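Local coordinates for protein chitinase (PDB 5AA7) that binds copper as the AA10 lytic polysaccharide monooxygenase domain of a larger protein that probably degrades chitin, at residues 76-81 with 124-129. Residues are numbered along the deposited sequence; the frame is centred on the assembly and turned at random.
Sequences APHNTS and WNVSNT. With CU1 (copper (I) ion), chain C.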
# COMPACT_ATOMS: atom_id res chain seq x y z
N ALA A 76 -10.98 -0.31 9.38
CA ALA A 76 -11.44 0.85 10.12
C ALA A 76 -11.30 2.04 9.21
O ALA A 76 -10.20 2.57 9.07
CB ALA A 76 -10.62 1.05 11.39
N PRO A 77 -12.40 2.45 8.56
CA PRO A 77 -12.35 3.48 7.52
C PRO A 77 -12.31 4.90 8.09
O PRO A 77 -13.30 5.64 8.07
CB PRO A 77 -13.64 3.25 6.74
CG PRO A 77 -14.61 2.75 7.80
CD PRO A 77 -13.76 1.91 8.74
N HIS A 78 -11.15 5.29 8.60
CA HIS A 78 -10.99 6.62 9.18
C HIS A 78 -11.25 7.74 8.22
O HIS A 78 -10.98 7.61 7.02
CB HIS A 78 -9.57 6.80 9.67
CG HIS A 78 -9.12 5.72 10.57
ND1 HIS A 78 -9.79 5.42 11.74
CD2 HIS A 78 -8.10 4.85 10.48
CE1 HIS A 78 -9.19 4.41 12.33
NE2 HIS A 78 -8.15 4.06 11.59
N ASN A 79 -11.74 8.86 8.74
CA ASN A 79 -11.80 10.07 7.94
C ASN A 79 -10.43 10.34 7.34
O ASN A 79 -9.40 10.19 8.00
CB ASN A 79 -12.27 11.25 8.79
CG ASN A 79 -13.72 11.11 9.20
OD1 ASN A 79 -14.04 10.37 10.13
ND2 ASN A 79 -14.61 11.80 8.49
N THR A 80 -10.44 10.72 6.07
CA THR A 80 -9.23 10.67 5.24
C THR A 80 -9.01 12.02 4.59
O THR A 80 -9.97 12.66 4.14
CB THR A 80 -9.41 9.61 4.15
OG1 THR A 80 -9.56 8.32 4.76
CG2 THR A 80 -8.21 9.57 3.19
N SER A 81 -7.75 12.45 4.54
CA SER A 81 -7.40 13.62 3.74
C SER A 81 -7.14 13.17 2.30
O SER A 81 -8.02 13.28 1.44
CB SER A 81 -6.20 14.35 4.35
OG SER A 81 -5.12 13.45 4.58
N TRP A 124 -1.90 6.25 2.74
CA TRP A 124 -3.26 6.65 3.11
C TRP A 124 -3.16 7.59 4.30
O TRP A 124 -2.79 7.17 5.39
CB TRP A 124 -4.06 5.40 3.48
CG TRP A 124 -5.38 5.66 4.15
CD1 TRP A 124 -6.13 6.81 4.11
CD2 TRP A 124 -6.10 4.74 4.97
NE1 TRP A 124 -7.27 6.65 4.85
CE2 TRP A 124 -7.29 5.39 5.39
CE3 TRP A 124 -5.88 3.41 5.38
CZ2 TRP A 124 -8.24 4.77 6.20
CZ3 TRP A 124 -6.83 2.80 6.19
CH2 TRP A 124 -7.99 3.48 6.60
N ASN A 125 -3.48 8.87 4.09
CA ASN A 125 -3.36 9.85 5.16
C ASN A 125 -4.66 10.05 5.91
O ASN A 125 -5.69 10.39 5.32
CB ASN A 125 -2.90 11.20 4.59
CG ASN A 125 -1.55 11.12 3.93
OD1 ASN A 125 -0.55 10.78 4.57
ND2 ASN A 125 -1.50 11.46 2.64
N VAL A 126 -4.62 9.84 7.23
CA VAL A 126 -5.80 9.99 8.08
C VAL A 126 -5.98 11.46 8.44
O VAL A 126 -5.02 12.13 8.81
CB VAL A 126 -5.64 9.13 9.35
CG1 VAL A 126 -6.80 9.34 10.31
CG2 VAL A 126 -5.52 7.65 8.97
N SER A 127 -7.21 11.97 8.33
CA SER A 127 -7.42 13.42 8.46
C SER A 127 -7.44 13.92 9.89
O SER A 127 -7.24 15.12 10.11
CB SER A 127 -8.72 13.82 7.77
OG SER A 127 -9.85 13.30 8.45
N ASN A 128 -7.67 13.03 10.86
CA ASN A 128 -7.83 13.44 12.26
C ASN A 128 -6.79 12.86 13.22
O ASN A 128 -6.95 12.95 14.44
CB ASN A 128 -9.25 13.11 12.75
CG ASN A 128 -9.65 11.66 12.49
OD1 ASN A 128 -8.80 10.77 12.39
ND2 ASN A 128 -10.95 11.42 12.38
N THR A 129 -5.73 12.27 12.68
CA THR A 129 -4.60 11.82 13.49
C THR A 129 -3.37 12.17 12.69
O THR A 129 -3.49 12.61 11.55
CB THR A 129 -4.58 10.30 13.76
OG1 THR A 129 -4.24 9.60 12.55
CG2 THR A 129 -5.93 9.82 14.28
CU CU1 C . -7.00 2.36 11.75
O HOH W 1 -11.85 8.57 11.77
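W124 donates its indole N-H to the hydroxyl of T80 in the immunoglobulin-like beta-sandwich of an AA10 lytic polysaccharide monooxygenase, joining strand 118-126 to the loop that carries a copper ligand, a worked example of a metal ligand on a loop packed against a sheet. W124 NE1 lies 2.8 Å from T80 OG1, which sits near the indole plane, and the bond is fairly straight at 161°. T80 OG1 accepts from W124 and in turn donates to H78 O, T80 OG1 to H78 O 2.8 Å, linking the buried ring to the backbone of a copper ligand. With its CG turned away from the backbone N (chi1 168°), W124 runs the edge of its indole along residues 76-80, NE1 at T80 and the far corner CH2 meeting A76 O at 3.4 Å, in the ring plane. The H78 ring lies nearly parallel to the indole but slid aside, with little overlap, while A76 O sits over one face of the H78 imidazole. Two residues on from W124 in strand 118-126, V126 sets CG1 3.8 Å from H78 CB. Replacing W124 with a leucine would probably leave T80 OG1 without its donor and open a gap beside A76 and H78, giving the copper ligand more freedom to shift.

Behind this packing, T80 and V126 form an antiparallel non-hydrogen-bonded pair joining strands 80-87 and 118-126, flanked by backbone bonds from S81 N to N125 O and from S127 N to N79 O, the latter almost linear at 174°. Toward solvent the fit relaxes: the side chains of N79 and N128 cross roughly at right angles, and a water accepts from N79 N and N128 ND2; N79 ND2 turns to G99 O. At the copper end, H1 shares the metal with H78, whose NE2 binds copper(I) at 2.1 Å.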